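Local structure of putative uncharacterized protein (Mycobacterium avium, 2Z6V) at residues 45-50 with 85-90; 192-197 with 228-233; 198-203 with 221-226. The protein is a sulfotransferase, STF9, which probably transfers a sulfuryl group from a nucleotide donor to an acceptor that remains unidentified. All coordinates share one frame; numbering follows the deposited sequence.

Interaction 1: 45-50 with 85-90; sequences EIDSDS and GRRLQV
Arg87 NH2 sits between two oxygens of the loop 45-50: it donates a nearly straight hydrogen bond to Asp47 OD2 (3.1 Å, N-H...O angle 166°), and Ser50 OG lies 3.0 Å from Arg87 NH2, also near the guanidinium plane. The carboxylate of Asp47 is held side-on. Arg87 NE donates to the syn lone pair of Asp47 OD1 at 3.1 Å, whereas OD2 is met on the syn side but well off the carboxylate plane. Each nitrogen thus takes one oxygen of this salt bridge, with the two flat groups turned 34° from each other. The arginine gets there by a kink: its chain leaves helix 70-96 with CG anti to the backbone N and bends at chi2 (67°), which turns the guanidinium toward Asp47. Nearer the helix the contact is apolar. Ile46 CD1 rests on Arg87 CG at 3.9 Å, the two side chains crossing at about a right angle, and Ile46 CB faces Leu88 CD2 at 4.1 Å. Phe34 of helix 30-41 touches both Ile46 and Leu88, adding a third side chain to this apolar patch. A water bonded to Leu88 O (2.9 Å) also bonds to Glu45 O and ties the two backbones. Further along, Ser48 OG accepts a weak bond from Ser50 N (3.4 Å), a capping interaction at the start of helix 50-64. Asp198 is the strongest polar partner of both Arg87 and Ser50: its OD1 takes Arg87 NH1 in a salt bridge and is hydrogen-bonded to Ser50 OG. With one guanidinium shared between the carboxylates of Asp47 and Asp198, all three groups are probably kept ionised, and the orientation of the arginine is fixed from two directions.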
loop_
_atom_site.group_PDB
_atom_site.type_symbol
_atom_site.label_atom_id
_atom_site.label_comp_id
_atom_site.label_asym_id
_atom_site.label_seq_id
_atom_site.Cartn_x
_atom_site.Cartn_y
_atom_site.Cartn_z
ATOM N N GLU A 45 22.449 13.592 5.319
ATOM C CA GLU A 45 21.723 14.589 4.548
ATOM C C GLU A 45 20.352 14.062 4.138
ATOM O O GLU A 45 20.161 12.865 3.976
ATOM C CB GLU A 45 22.509 14.988 3.300
ATOM C CG GLU A 45 23.770 15.782 3.580
ATOM C CD GLU A 45 24.343 16.400 2.315
ATOM O OE1 GLU A 45 25.459 16.962 2.381
ATOM O OE2 GLU A 45 23.679 16.331 1.251
ATOM N N ILE A 46 19.395 14.964 3.974
ATOM C CA ILE A 46 18.051 14.580 3.582
ATOM C C ILE A 46 17.495 15.661 2.660
ATOM O O ILE A 46 17.958 16.799 2.692
ATOM C CB ILE A 46 17.157 14.385 4.821
ATOM C CG1 ILE A 46 15.932 13.560 4.444
ATOM C CG2 ILE A 46 16.753 15.724 5.400
ATOM C CD1 ILE A 46 15.229 12.954 5.646
ATOM N N ASP A 47 16.513 15.311 1.835
ATOM C CA ASP A 47 15.966 16.271 0.882
ATOM C C ASP A 47 15.109 17.388 1.456
ATOM O O ASP A 47 15.118 18.501 0.931
ATOM C CB ASP A 47 15.194 15.544 -0.235
ATOM C CG ASP A 47 14.211 14.516 0.292
ATOM O OD1 ASP A 47 14.654 13.443 0.760
ATOM O OD2 ASP A 47 12.990 14.782 0.236
ATOM N N SER A 48 14.372 17.110 2.523
ATOM C CA SER A 48 13.530 18.136 3.111
ATOM C C SER A 48 13.150 17.834 4.550
ATOM O O SER A 48 13.704 16.940 5.180
ATOM C CB SER A 48 12.264 18.326 2.277
ATOM O OG SER A 48 11.399 17.214 2.405
ATOM N N ASP A 49 12.177 18.588 5.041
ATOM C CA ASP A 49 11.689 18.500 6.411
ATOM C C ASP A 49 10.340 17.779 6.506
ATOM O O ASP A 49 9.863 17.483 7.606
ATOM C CB ASP A 49 11.526 19.926 6.943
ATOM C CG ASP A 49 11.632 20.013 8.444
ATOM O OD1 ASP A 49 11.145 21.021 9.011
ATOM O OD2 ASP A 49 12.218 19.089 9.058
ATOM N N SER A 50 9.734 17.506 5.352
ATOM C CA SER A 50 8.414 16.875 5.268
ATOM C C SER A 50 8.169 15.620 6.099
ATOM O O SER A 50 7.036 15.352 6.502
ATOM C CB SER A 50 8.075 16.572 3.803
ATOM O OG SER A 50 8.989 15.654 3.237
ATOM N N GLY A 85 15.534 5.526 7.277
ATOM C CA GLY A 85 16.853 5.208 6.757
ATOM C C GLY A 85 16.812 5.070 5.243
ATOM O O GLY A 85 17.755 5.468 4.550
ATOM N N ARG A 86 15.720 4.500 4.726
ATOM C CA ARG A 86 15.550 4.335 3.284
ATOM C C ARG A 86 15.507 5.706 2.634
ATOM O O ARG A 86 16.110 5.938 1.581
ATOM C CB ARG A 86 14.252 3.592 2.983
ATOM C CG ARG A 86 14.353 2.112 3.201
ATOM C CD ARG A 86 13.033 1.532 3.630
ATOM N NE ARG A 86 13.287 0.303 4.357
ATOM C CZ ARG A 86 12.474 -0.210 5.264
ATOM N NH1 ARG A 86 11.333 0.402 5.563
ATOM N NH2 ARG A 86 12.818 -1.330 5.886
ATOM N N ARG A 87 14.777 6.609 3.279
ATOM C CA ARG A 87 14.634 7.979 2.811
ATOM C C ARG A 87 16.033 8.579 2.688
ATOM O O ARG A 87 16.343 9.237 1.707
ATOM C CB ARG A 87 13.786 8.764 3.817
ATOM C CG ARG A 87 13.544 10.222 3.482
ATOM C CD ARG A 87 12.692 10.383 2.262
ATOM N NE ARG A 87 12.322 11.782 2.072
ATOM C CZ ARG A 87 11.299 12.382 2.673
ATOM N NH1 ARG A 87 10.522 11.708 3.518
ATOM N NH2 ARG A 87 11.043 13.659 2.418
ATOM N N LEU A 88 16.877 8.327 3.684
ATOM C CA LEU A 88 18.250 8.829 3.681
ATOM C C LEU A 88 19.068 8.206 2.562
ATOM O O LEU A 88 19.853 8.887 1.900
ATOM C CB LEU A 88 18.931 8.535 5.021
ATOM C CG LEU A 88 18.426 9.352 6.211
ATOM C CD1 LEU A 88 19.065 8.863 7.496
ATOM C CD2 LEU A 88 18.740 10.817 5.968
ATOM N N GLN A 89 18.882 6.906 2.357
ATOM C CA GLN A 89 19.606 6.184 1.317
ATOM C C GLN A 89 19.240 6.657 -0.089
ATOM O O GLN A 89 20.109 6.792 -0.949
ATOM C CB GLN A 89 19.353 4.678 1.451
ATOM C CG GLN A 89 19.926 4.075 2.718
ATOM C CD GLN A 89 19.863 2.558 2.734
ATOM O OE1 GLN A 89 20.375 1.894 1.836
ATOM N NE2 GLN A 89 19.237 2.003 3.764
ATOM N N VAL A 90 17.956 6.918 -0.318
ATOM C CA VAL A 90 17.507 7.367 -1.630
ATOM C C VAL A 90 17.995 8.780 -1.938
ATOM O O VAL A 90 18.271 9.114 -3.092
ATOM C CB VAL A 90 15.960 7.329 -1.740
ATOM C CG1 VAL A 90 15.509 7.936 -3.072
ATOM C CG2 VAL A 90 15.471 5.890 -1.625
HETATM O O HOH W 1 21.535 11.089 2.837
#

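Interaction 2: 192-197 with 228-233; sequences MFIHNQ and EYQKRY. With PLM (palmitic acid), chain C.
A buried helix-to-helix contact, in which Ile194, His195 and Gln197 lean on Tyr229, Gln230 and Tyr233, joins the short helix 192-195 and the 3-10 turn after it to helix 224-238. Ile194 is its hydrophobic centre. CG1 of Ile194 stands over one face of the Tyr233 ring, 3.7 Å from the ring centroid and 14° off the normal, a CH-pi contact, while CG2 of Ile194 turns to Tyr229 CD2 at 3.9 Å. This split follows from chi1 (-85°), which sets CG1 anti to the carbonyl carbon and CG2 anti to the backbone N, so that the two branches meet tyrosines one helical turn apart. Those tyrosines also bracket the amide of Gln197. Its OE1 accepts a hydrogen bond from Tyr229 OH (2.7 Å) from a direction tilted away from the carbonyl plane. The other end of the amide is fixed by a bond from Gln197 NE2 to Phe193 O (2.8 Å), and Gln197 NE2 gives a weak one to Tyr233 OH (3.3 Å), whose main partner is Gln139 O. In the alpha/beta fold of the sulfotransferases, helix 224-238 leads into strand 244-248 of the central parallel sheet, and here its tyrosine-bearing side is what receives helix 192-195. On the other flank of Ile194, His195 NE2 donates to Gln230 OE1 (2.8 Å). The acceptor lies near the imidazole plane, but the nitrogen stands 40° above the carbonyl plane of Gln230, off the direction of an oxygen lone pair. Tyr229 also makes a cation-pi contact with Arg87. Met192, at the start of the short helix, lies beside the bound palmitic acid, although its fine placement there is doubtful.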
loop_
_atom_site.group_PDB
_atom_site.type_symbol
_atom_site.label_atom_id
_atom_site.label_comp_id
_atom_site.label_asym_id
_atom_site.label_seq_id
_atom_site.Cartn_x
_atom_site.Cartn_y
_atom_site.Cartn_z
ATOM N N MET A 192 2.469 2.150 -0.532
ATOM C CA MET A 192 2.401 2.475 0.884
ATOM C C MET A 192 3.785 2.375 1.508
ATOM O O MET A 192 4.147 3.181 2.365
ATOM C CB MET A 192 1.446 1.515 1.595
ATOM C CG MET A 192 1.262 1.779 3.080
ATOM S SD MET A 192 0.701 3.455 3.433
ATOM C CE MET A 192 -1.005 3.350 3.102
ATOM N N PHE A 193 4.569 1.406 1.051
ATOM C CA PHE A 193 5.905 1.214 1.593
ATOM C C PHE A 193 6.973 2.141 1.049
ATOM O O PHE A 193 8.154 1.967 1.334
ATOM C CB PHE A 193 6.295 -0.252 1.457
ATOM C CG PHE A 193 5.287 -1.163 2.073
ATOM C CD1 PHE A 193 5.047 -1.110 3.441
ATOM C CD2 PHE A 193 4.476 -1.968 1.276
ATOM C CE1 PHE A 193 4.003 -1.833 4.010
ATOM C CE2 PHE A 193 3.431 -2.695 1.829
ATOM C CZ PHE A 193 3.189 -2.626 3.201
ATOM N N ILE A 194 6.546 3.112 0.244
ATOM C CA ILE A 194 7.433 4.154 -0.253
ATOM C C ILE A 194 6.957 5.348 0.568
ATOM O O ILE A 194 7.747 6.051 1.192
ATOM C CB ILE A 194 7.228 4.469 -1.750
ATOM C CG1 ILE A 194 8.044 3.499 -2.608
ATOM C CG2 ILE A 194 7.671 5.901 -2.049
ATOM C CD1 ILE A 194 7.812 3.693 -4.074
ATOM N N HIS A 195 5.637 5.523 0.591
ATOM C CA HIS A 195 4.983 6.600 1.319
ATOM C C HIS A 195 5.277 6.652 2.825
ATOM O O HIS A 195 5.499 7.721 3.376
ATOM C CB HIS A 195 3.458 6.525 1.112
ATOM C CG HIS A 195 3.004 6.935 -0.257
ATOM N ND1 HIS A 195 1.720 7.368 -0.513
ATOM C CD2 HIS A 195 3.650 6.958 -1.445
ATOM C CE1 HIS A 195 1.594 7.639 -1.799
ATOM N NE2 HIS A 195 2.750 7.396 -2.388
ATOM N N ASN A 196 5.263 5.510 3.500
ATOM C CA ASN A 196 5.523 5.507 4.930
ATOM C C ASN A 196 6.913 6.059 5.235
ATOM O O ASN A 196 7.205 6.428 6.378
ATOM C CB ASN A 196 5.345 4.098 5.509
ATOM C CG ASN A 196 6.438 3.146 5.081
ATOM O OD1 ASN A 196 7.208 3.435 4.160
ATOM N ND2 ASN A 196 6.509 1.993 5.740
ATOM N N GLN A 197 7.762 6.145 4.211
ATOM C CA GLN A 197 9.113 6.685 4.381
ATOM C C GLN A 197 9.067 8.212 4.506
ATOM O O GLN A 197 10.092 8.864 4.746
ATOM C CB GLN A 197 10.005 6.294 3.205
ATOM C CG GLN A 197 10.389 4.822 3.164
ATOM C CD GLN A 197 11.086 4.438 1.873
ATOM O OE1 GLN A 197 12.008 5.120 1.422
ATOM N NE2 GLN A 197 10.649 3.336 1.272
ATOM N N GLU A 228 5.641 13.451 -4.537
ATOM C CA GLU A 228 6.829 13.933 -5.229
ATOM C C GLU A 228 7.978 13.002 -4.899
ATOM O O GLU A 228 8.856 12.765 -5.731
ATOM C CB GLU A 228 7.161 15.357 -4.801
ATOM C CG GLU A 228 6.410 16.418 -5.585
ATOM C CD GLU A 228 6.305 17.719 -4.826
ATOM O OE1 GLU A 228 7.317 18.106 -4.194
ATOM O OE2 GLU A 228 5.218 18.351 -4.865
ATOM N N TYR A 229 7.964 12.469 -3.681
ATOM C CA TYR A 229 8.992 11.530 -3.262
ATOM C C TYR A 229 8.804 10.221 -4.045
ATOM O O TYR A 229 9.770 9.625 -4.534
ATOM C CB TYR A 229 8.888 11.259 -1.760
ATOM C CG TYR A 229 9.890 10.237 -1.260
ATOM C CD1 TYR A 229 11.261 10.434 -1.431
ATOM C CD2 TYR A 229 9.465 9.049 -0.651
ATOM C CE1 TYR A 229 12.184 9.478 -1.020
ATOM C CE2 TYR A 229 10.381 8.089 -0.234
ATOM C CZ TYR A 229 11.740 8.309 -0.425
ATOM O OH TYR A 229 12.655 7.357 -0.030
ATOM N N GLN A 230 7.559 9.780 -4.188
ATOM C CA GLN A 230 7.328 8.541 -4.914
ATOM C C GLN A 230 7.909 8.608 -6.318
ATOM O O GLN A 230 8.559 7.664 -6.767
ATOM C CB GLN A 230 5.844 8.203 -4.999
ATOM C CG GLN A 230 5.619 6.810 -5.535
ATOM C CD GLN A 230 4.164 6.487 -5.741
ATOM O OE1 GLN A 230 3.288 7.102 -5.127
ATOM N NE2 GLN A 230 3.890 5.502 -6.593
ATOM N N LYS A 231 7.679 9.721 -7.013
ATOM C CA LYS A 231 8.199 9.882 -8.372
ATOM C C LYS A 231 9.726 9.755 -8.416
ATOM O O LYS A 231 10.273 9.073 -9.283
ATOM C CB LYS A 231 7.754 11.226 -8.954
ATOM C CG LYS A 231 8.365 11.547 -10.313
ATOM C CD LYS A 231 7.514 12.554 -11.083
ATOM C CE LYS A 231 8.082 12.797 -12.476
ATOM N NZ LYS A 231 7.038 13.203 -13.463
ATOM N N ARG A 232 10.413 10.403 -7.480
ATOM C CA ARG A 232 11.874 10.330 -7.419
ATOM C C ARG A 232 12.304 8.882 -7.162
ATOM O O ARG A 232 13.256 8.381 -7.766
ATOM C CB ARG A 232 12.410 11.230 -6.298
ATOM C CG ARG A 232 12.372 12.722 -6.602
ATOM C CD ARG A 232 13.027 13.515 -5.485
ATOM N NE ARG A 232 12.036 14.216 -4.675
ATOM C CZ ARG A 232 11.918 14.084 -3.363
ATOM N NH1 ARG A 232 12.730 13.276 -2.704
ATOM N NH2 ARG A 232 10.988 14.761 -2.712
ATOM N N TYR A 233 11.585 8.221 -6.257
ATOM C CA TYR A 233 11.851 6.839 -5.914
ATOM C C TYR A 233 11.745 6.005 -7.188
ATOM O O TYR A 233 12.651 5.236 -7.514
ATOM C CB TYR A 233 10.813 6.349 -4.912
ATOM C CG TYR A 233 11.267 5.239 -4.001
ATOM C CD1 TYR A 233 11.718 5.522 -2.708
ATOM C CD2 TYR A 233 11.189 3.905 -4.396
ATOM C CE1 TYR A 233 12.073 4.500 -1.819
ATOM C CE2 TYR A 233 11.540 2.867 -3.519
ATOM C CZ TYR A 233 11.978 3.174 -2.229
ATOM O OH TYR A 233 12.310 2.173 -1.342
HETATM C C1 PLM C . -4.731 1.846 9.103
HETATM O O1 PLM C . -5.474 2.565 9.805
HETATM O O2 PLM C . -3.485 1.786 9.179
HETATM C C2 PLM C . -5.396 0.952 8.053
HETATM C C3 PLM C . -6.392 1.743 7.203
HETATM C C4 PLM C . -6.975 0.910 6.059
HETATM C C5 PLM C . -5.886 0.429 5.097
HETATM C C6 PLM C . -5.161 -0.809 5.628
HETATM C C7 PLM C . -3.892 -1.071 4.817
HETATM C C8 PLM C . -2.811 -0.045 5.160
HETATM C C9 PLM C . -2.064 0.377 3.894
HETATM C CA PLM C . -1.561 -0.837 3.110
HETATM C CB PLM C . -1.269 -0.476 1.651
HETATM C CC PLM C . -2.514 0.138 1.009
HETATM C CD PLM C . -2.658 1.612 1.398
HETATM C CE PLM C . -4.093 2.119 1.234
HETATM C CF PLM C . -5.021 1.396 2.213
HETATM C CG PLM C . -6.437 1.972 2.186
#

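Interaction 3: 198-203 with 221-226. With PLM (palmitic acid), chain C.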
loop_
_atom_site.group_PDB
_atom_site.type_symbol
_atom_site.label_atom_id
_atom_site.label_comp_id
_atom_site.label_asym_id
_atom_site.label_seq_id
_atom_site.Cartn_x
_atom_site.Cartn_y
_atom_site.Cartn_z
ATOM N N ASP A 198 7.882 8.782 4.320
ATOM C CA ASP A 198 7.716 10.217 4.467
ATOM C C ASP A 198 6.729 10.414 5.609
ATOM O O ASP A 198 6.249 11.517 5.868
ATOM C CB ASP A 198 7.183 10.845 3.178
ATOM C CG ASP A 198 7.124 12.369 3.255
ATOM O OD1 ASP A 198 8.151 12.991 3.629
ATOM O OD2 ASP A 198 6.053 12.941 2.943
ATOM N N PHE A 199 6.436 9.313 6.290
ATOM C CA PHE A 199 5.519 9.297 7.421
ATOM C C PHE A 199 4.173 9.973 7.176
ATOM O O PHE A 199 3.646 10.698 8.020
ATOM C CB PHE A 199 6.231 9.860 8.650
ATOM C CG PHE A 199 7.453 9.071 9.018
ATOM C CD1 PHE A 199 8.708 9.438 8.541
ATOM C CD2 PHE A 199 7.337 7.891 9.755
ATOM C CE1 PHE A 199 9.823 8.643 8.785
ATOM C CE2 PHE A 199 8.448 7.084 10.004
ATOM C CZ PHE A 199 9.692 7.459 9.519
ATOM N N LYS A 200 3.633 9.694 5.995
ATOM C CA LYS A 200 2.331 10.179 5.547
ATOM C C LYS A 200 1.737 9.017 4.746
ATOM O O LYS A 200 1.564 9.091 3.520
ATOM C CB LYS A 200 2.481 11.411 4.659
ATOM C CG LYS A 200 3.007 12.633 5.382
ATOM C CD LYS A 200 3.024 13.824 4.445
ATOM C CE LYS A 200 3.644 15.039 5.079
ATOM N NZ LYS A 200 3.853 16.074 4.040
ATOM N N GLY A 201 1.474 7.933 5.471
ATOM C CA GLY A 201 0.915 6.728 4.893
ATOM C C GLY A 201 -0.046 6.122 5.897
ATOM O O GLY A 201 0.239 6.041 7.097
ATOM N N LEU A 202 -1.197 5.691 5.406
ATOM C CA LEU A 202 -2.216 5.128 6.262
ATOM C C LEU A 202 -1.791 3.868 7.027
ATOM O O LEU A 202 -2.443 3.495 7.995
ATOM C CB LEU A 202 -3.463 4.843 5.421
ATOM C CG LEU A 202 -4.765 4.453 6.113
ATOM C CD1 LEU A 202 -5.159 5.516 7.140
ATOM C CD2 LEU A 202 -5.850 4.286 5.054
ATOM N N SER A 203 -0.706 3.215 6.617
ATOM C CA SER A 203 -0.285 1.997 7.303
ATOM C C SER A 203 0.154 2.244 8.739
ATOM O O SER A 203 -0.032 1.384 9.600
ATOM C CB SER A 203 0.843 1.297 6.544
ATOM O OG SER A 203 2.021 2.076 6.520
ATOM N N ALA A 221 -2.519 16.758 6.608
ATOM C CA ALA A 221 -1.284 16.490 5.885
ATOM C C ALA A 221 -1.300 16.930 4.422
ATOM O O ALA A 221 -2.251 16.669 3.679
ATOM C CB ALA A 221 -0.943 15.006 5.976
ATOM N N ASP A 222 -0.234 17.616 4.026
ATOM C CA ASP A 222 -0.078 18.056 2.650
ATOM C C ASP A 222 0.573 16.843 2.015
ATOM O O ASP A 222 1.698 16.489 2.364
ATOM C CB ASP A 222 0.872 19.246 2.581
ATOM C CG ASP A 222 1.038 19.773 1.174
ATOM O OD1 ASP A 222 1.268 18.963 0.251
ATOM O OD2 ASP A 222 0.948 21.005 0.994
ATOM N N MET A 223 -0.116 16.202 1.083
ATOM C CA MET A 223 0.428 14.997 0.473
ATOM C C MET A 223 1.403 15.178 -0.693
ATOM O O MET A 223 1.930 14.196 -1.226
ATOM C CB MET A 223 -0.730 14.090 0.055
ATOM C CG MET A 223 -1.623 13.653 1.221
ATOM S SD MET A 223 -0.737 12.724 2.505
ATOM C CE MET A 223 -0.207 11.292 1.557
ATOM N N SER A 224 1.676 16.422 -1.070
ATOM C CA SER A 224 2.572 16.675 -2.191
ATOM C C SER A 224 3.997 16.164 -1.984
ATOM O O SER A 224 4.576 15.557 -2.885
ATOM C CB SER A 224 2.590 18.175 -2.538
ATOM O OG SER A 224 3.193 18.952 -1.517
ATOM N N SER A 225 4.571 16.407 -0.811
ATOM C CA SER A 225 5.931 15.943 -0.551
ATOM C C SER A 225 6.032 14.435 -0.783
ATOM O O SER A 225 7.021 13.939 -1.326
ATOM C CB SER A 225 6.339 16.262 0.892
ATOM O OG SER A 225 5.469 15.645 1.832
ATOM N N THR A 226 4.989 13.718 -0.379
ATOM C CA THR A 226 4.946 12.270 -0.503
ATOM C C THR A 226 4.899 11.777 -1.944
ATOM O O THR A 226 5.706 10.934 -2.348
ATOM C CB THR A 226 3.736 11.705 0.244
ATOM O OG1 THR A 226 3.698 12.256 1.570
ATOM C CG2 THR A 226 3.824 10.187 0.303
HETATM C C1 PLM C . -4.731 1.846 9.103
HETATM O O1 PLM C . -5.474 2.565 9.805
HETATM O O2 PLM C . -3.485 1.786 9.179
HETATM C C2 PLM C . -5.396 0.952 8.053
HETATM C C3 PLM C . -6.392 1.743 7.203
HETATM C C4 PLM C . -6.975 0.910 6.059
HETATM C C5 PLM C . -5.886 0.429 5.097
HETATM C C6 PLM C . -5.161 -0.809 5.628
HETATM C C7 PLM C . -3.892 -1.071 4.817
HETATM C C8 PLM C . -2.811 -0.045 5.160
HETATM C C9 PLM C . -2.064 0.377 3.894
HETATM C CA PLM C . -1.561 -0.837 3.110
HETATM C CB PLM C . -1.269 -0.476 1.651
HETATM C CC PLM C . -2.514 0.138 1.009
HETATM C CD PLM C . -2.658 1.612 1.398
HETATM C CE PLM C . -4.093 2.119 1.234
HETATM C CF PLM C . -5.021 1.396 2.213
HETATM C CG PLM C . -6.437 1.972 2.186
HETATM O O HOH W 2 1.865 18.241 5.839
#
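The beginning of helix 224-238, where a capping aspartate and the first helical hydroxyls gather, is met by Asp198 and Lys200 of the loop 198-203. One carboxylate oxygen of Asp198 takes two hydroxyls: Thr226 OG1 donates to Asp198 OD2 at 2.8 Å on the anti lone pair, and Ser225 OG donates to Asp198 OD2 at 3.0 Å from the syn side, some 20° off the carboxylate plane. The other oxygen, OD1, is taken up by Arg87, in a salt bridge, and by Ser50. Lys200 crosses Thr226 at a slant, its chain extended beyond CG, passing Thr226 OG1 with its methylenes and reaching the turn with its ammonium. There NZ of Lys200 bonds to Ser225 OG at 2.8 Å and to Asp222 O, also at 2.8 Å, the latter lying with the donor in its carbonyl plane. Ser225 OG therefore relays between the two, accepting from the lysine and donating to the aspartate, while Lys200 NZ and Asp198 OD2 form only a long salt bridge (4.0 Å). Met223, bent at chi2, brings SD to 4.1 Å from Lys200 CB, and its bend at chi3 turns CE to the backbone oxygen of Lys200. Trp216 and Leu217 of helix 212-219 also touch the lysine. Further along the loop, Leu202 packs beside the bound palmitic acid, whose exact placement here is doubtful. Just ahead of the helix, Asp222 OD1 accepts from Ser224 OG and, at 2.9 Å, from Ser224 N, the latter being the side-chain capping bond characteristic of a helix N-terminus.

Overall arrangement
The three contacts lie on the same side of the chain's centre: interactions 2 and 3 have centres about 9 Å apart, 1 and 2 about 11 Å, and 1 and 3 about 14 Å. Along the chain interaction 1 closes first. The segments of interaction 3 then fall between those of interaction 2, and both use helix 224-238, interaction 3 its start and interaction 2 the turns that follow. Helix 70-96 is tied to segment 192-203 through Arg87, which reaches Asp198 and the backbone oxygen of Gln197, and the start of helix 50-64 through Ser50, which bonds Asp198. Segments 192-197 and 198-203 also border the palmitic acid, linking this helical cluster to the ligand's pocket.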